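Local coordinates for protein putative ketosteroid isomerase (Parabacteroides distasonis ATCC 8503, PDB 3KE7) that is a putative ketosteroid isomerase with an NTF2-like fold, of unestablished substrate, whose pocket here holds bicine, at residues B[105-111]-B[124-130]. Sequence-based numbering, arbitrary orientation.
With BCN (bicine), chain F.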
# COMPACT_ATOMS: atom_id res chain seq x y z
N LYS B 105 6.99 6.88 -15.07
CA LYS B 105 7.56 5.97 -14.06
C LYS B 105 6.67 5.99 -12.81
O LYS B 105 6.43 7.04 -12.23
CB LYS B 105 9.01 6.36 -13.72
CG LYS B 105 10.00 6.34 -14.90
CD LYS B 105 11.37 6.80 -14.44
CE LYS B 105 12.03 5.72 -13.56
NZ LYS B 105 12.35 4.48 -14.33
N TRP B 106 6.24 4.79 -12.40
CA TRP B 106 5.30 4.61 -11.31
C TRP B 106 5.85 3.73 -10.19
O TRP B 106 6.65 2.86 -10.41
CB TRP B 106 4.05 3.89 -11.82
CG TRP B 106 3.23 4.57 -12.87
CD1 TRP B 106 3.34 4.40 -14.23
CD2 TRP B 106 2.15 5.48 -12.66
NE1 TRP B 106 2.39 5.16 -14.87
CE2 TRP B 106 1.63 5.81 -13.94
CE3 TRP B 106 1.52 6.01 -11.52
CZ2 TRP B 106 0.55 6.69 -14.10
CZ3 TRP B 106 0.45 6.88 -11.70
CH2 TRP B 106 -0.02 7.20 -12.98
N ASN B 107 5.35 4.03 -8.99
CA ASN B 107 5.39 3.18 -7.80
C ASN B 107 3.98 2.57 -7.67
O ASN B 107 2.97 3.25 -7.91
CB ASN B 107 5.59 4.04 -6.56
CG ASN B 107 6.85 4.85 -6.58
OD1 ASN B 107 7.96 4.31 -6.75
ND2 ASN B 107 6.72 6.16 -6.34
N CYS B 108 3.90 1.33 -7.24
CA CYS B 108 2.62 0.69 -7.00
C CYS B 108 2.62 -0.30 -5.85
O CYS B 108 3.50 -1.18 -5.78
CB CYS B 108 2.13 -0.02 -8.26
SG CYS B 108 0.42 -0.66 -8.13
N THR B 109 1.60 -0.17 -5.00
CA THR B 109 1.27 -1.18 -4.03
C THR B 109 -0.15 -1.68 -4.31
O THR B 109 -1.10 -0.87 -4.29
CB THR B 109 1.30 -0.63 -2.62
OG1 THR B 109 2.57 -0.06 -2.36
CG2 THR B 109 0.98 -1.75 -1.57
N GLU B 110 -0.31 -2.97 -4.49
CA GLU B 110 -1.60 -3.61 -4.59
C GLU B 110 -1.72 -4.58 -3.42
O GLU B 110 -0.73 -5.29 -3.10
CB GLU B 110 -1.76 -4.43 -5.89
CG GLU B 110 -1.53 -3.71 -7.15
CD GLU B 110 -2.72 -2.90 -7.60
OE1 GLU B 110 -3.62 -2.67 -6.77
OE2 GLU B 110 -2.78 -2.50 -8.81
N VAL B 111 -2.87 -4.60 -2.75
CA VAL B 111 -3.13 -5.64 -1.77
C VAL B 111 -4.29 -6.49 -2.33
O VAL B 111 -5.36 -5.98 -2.58
CB VAL B 111 -3.51 -5.10 -0.42
CG1 VAL B 111 -3.73 -6.29 0.54
CG2 VAL B 111 -2.39 -4.18 0.13
N GLN B 124 -6.87 -2.99 -2.08
CA GLN B 124 -6.20 -1.70 -1.96
C GLN B 124 -5.25 -1.49 -3.11
O GLN B 124 -4.49 -2.38 -3.46
CB GLN B 124 -5.41 -1.61 -0.64
CG GLN B 124 -4.85 -0.23 -0.32
CD GLN B 124 -3.58 0.20 -1.04
OE1 GLN B 124 -3.29 1.37 -1.03
NE2 GLN B 124 -2.81 -0.77 -1.65
N THR B 125 -5.26 -0.27 -3.67
CA THR B 125 -4.38 0.11 -4.76
C THR B 125 -3.80 1.47 -4.44
O THR B 125 -4.54 2.41 -4.06
CB THR B 125 -5.15 0.22 -6.09
OG1 THR B 125 -5.69 -1.07 -6.42
CG2 THR B 125 -4.28 0.77 -7.17
N HIS B 126 -2.49 1.61 -4.57
CA HIS B 126 -1.80 2.88 -4.40
C HIS B 126 -0.82 3.05 -5.55
O HIS B 126 0.20 2.37 -5.61
CB HIS B 126 -1.06 2.95 -3.05
CG HIS B 126 -0.63 4.33 -2.63
ND1 HIS B 126 -0.57 4.71 -1.29
CD2 HIS B 126 -0.15 5.39 -3.34
CE1 HIS B 126 -0.08 5.95 -1.22
NE2 HIS B 126 0.12 6.41 -2.44
N TRP B 127 -1.15 3.96 -6.48
CA TRP B 127 -0.29 4.34 -7.58
C TRP B 127 0.32 5.69 -7.26
O TRP B 127 -0.41 6.61 -6.86
CB TRP B 127 -1.08 4.49 -8.89
CG TRP B 127 -1.53 3.22 -9.51
CD1 TRP B 127 -2.74 2.66 -9.46
CD2 TRP B 127 -0.70 2.32 -10.27
NE1 TRP B 127 -2.75 1.48 -10.16
CE2 TRP B 127 -1.51 1.26 -10.69
CE3 TRP B 127 0.62 2.37 -10.70
CZ2 TRP B 127 -1.01 0.19 -11.44
CZ3 TRP B 127 1.12 1.34 -11.49
CH2 TRP B 127 0.30 0.25 -11.84
N SER B 128 1.63 5.84 -7.43
CA SER B 128 2.24 7.17 -7.31
C SER B 128 3.30 7.33 -8.38
O SER B 128 3.84 6.34 -8.91
CB SER B 128 2.78 7.42 -5.89
OG SER B 128 3.88 6.61 -5.56
N TYR B 129 3.65 8.59 -8.69
CA TYR B 129 4.75 8.84 -9.61
C TYR B 129 6.07 8.65 -8.91
O TYR B 129 6.22 8.96 -7.76
CB TYR B 129 4.73 10.27 -10.12
CG TYR B 129 3.50 10.66 -10.89
CD1 TYR B 129 3.07 9.91 -11.96
CD2 TYR B 129 2.82 11.85 -10.60
CE1 TYR B 129 1.96 10.31 -12.73
CE2 TYR B 129 1.71 12.26 -11.36
CZ TYR B 129 1.29 11.45 -12.39
OH TYR B 129 0.21 11.84 -13.17
N VAL B 130 7.05 8.19 -9.67
CA VAL B 130 8.43 8.11 -9.20
C VAL B 130 9.02 9.51 -9.24
O VAL B 130 9.04 10.16 -10.31
CB VAL B 130 9.30 7.18 -10.07
CG1 VAL B 130 10.81 7.33 -9.76
CG2 VAL B 130 8.88 5.69 -9.91
N1 BCN F . -2.42 3.41 -14.38
C1 BCN F . -3.23 4.56 -13.94
C2 BCN F . -3.16 5.69 -14.97
O21 BCN F . -3.61 6.82 -14.69
O22 BCN F . -2.64 5.45 -16.08
C3 BCN F . -3.03 2.14 -13.95
C4 BCN F . -4.15 1.73 -14.92
O4 BCN F . -3.58 1.83 -16.24
C5 BCN F . -1.10 3.54 -13.79
C6 BCN F . -0.10 2.73 -14.57
O6 BCN F . -0.25 2.99 -15.99
O HOH W 1 -4.44 -0.87 -10.20
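The edge of W127 points toward the face of W106 in a T-shaped pair, planes at 76°, and bicine sits in the angle between them. Its C5 lies over the centre of one W127 face; on the opposite face C108 SG stands 3.6 Å from the centroid of the six-membered ring, almost on the ring normal, a position reached with SG anti to the backbone N (chi1 -172°). Bicine lies over one W106 face too, nearer the rim, NE1 3.5 Å from C6; Y129 brings CE1 over the other, 3.7 Å from W106 CH2, the two rings oblique at 37°. With W106 reduced to an alanine, the bicine pocket would probably lose one wall, and Y129 and the W127 edge the ring they pack on. At the W127 edge, a water in the ring plane accepts from NE1 and donates to E110 OE2, while E110 OE1 takes the T125 hydroxyl on its syn lone pair (OG1 to OE1 2.6 Å). Antiparallel backbone bonds join the strands as a hairpin of the curved NTF2-like sheet. Strands 88-99 and 43-46 flank it; helix 15-28 packs against C108 and W127, and on the other face T109, Q124, H126 and S128 hydrogen-bond to the second subunit.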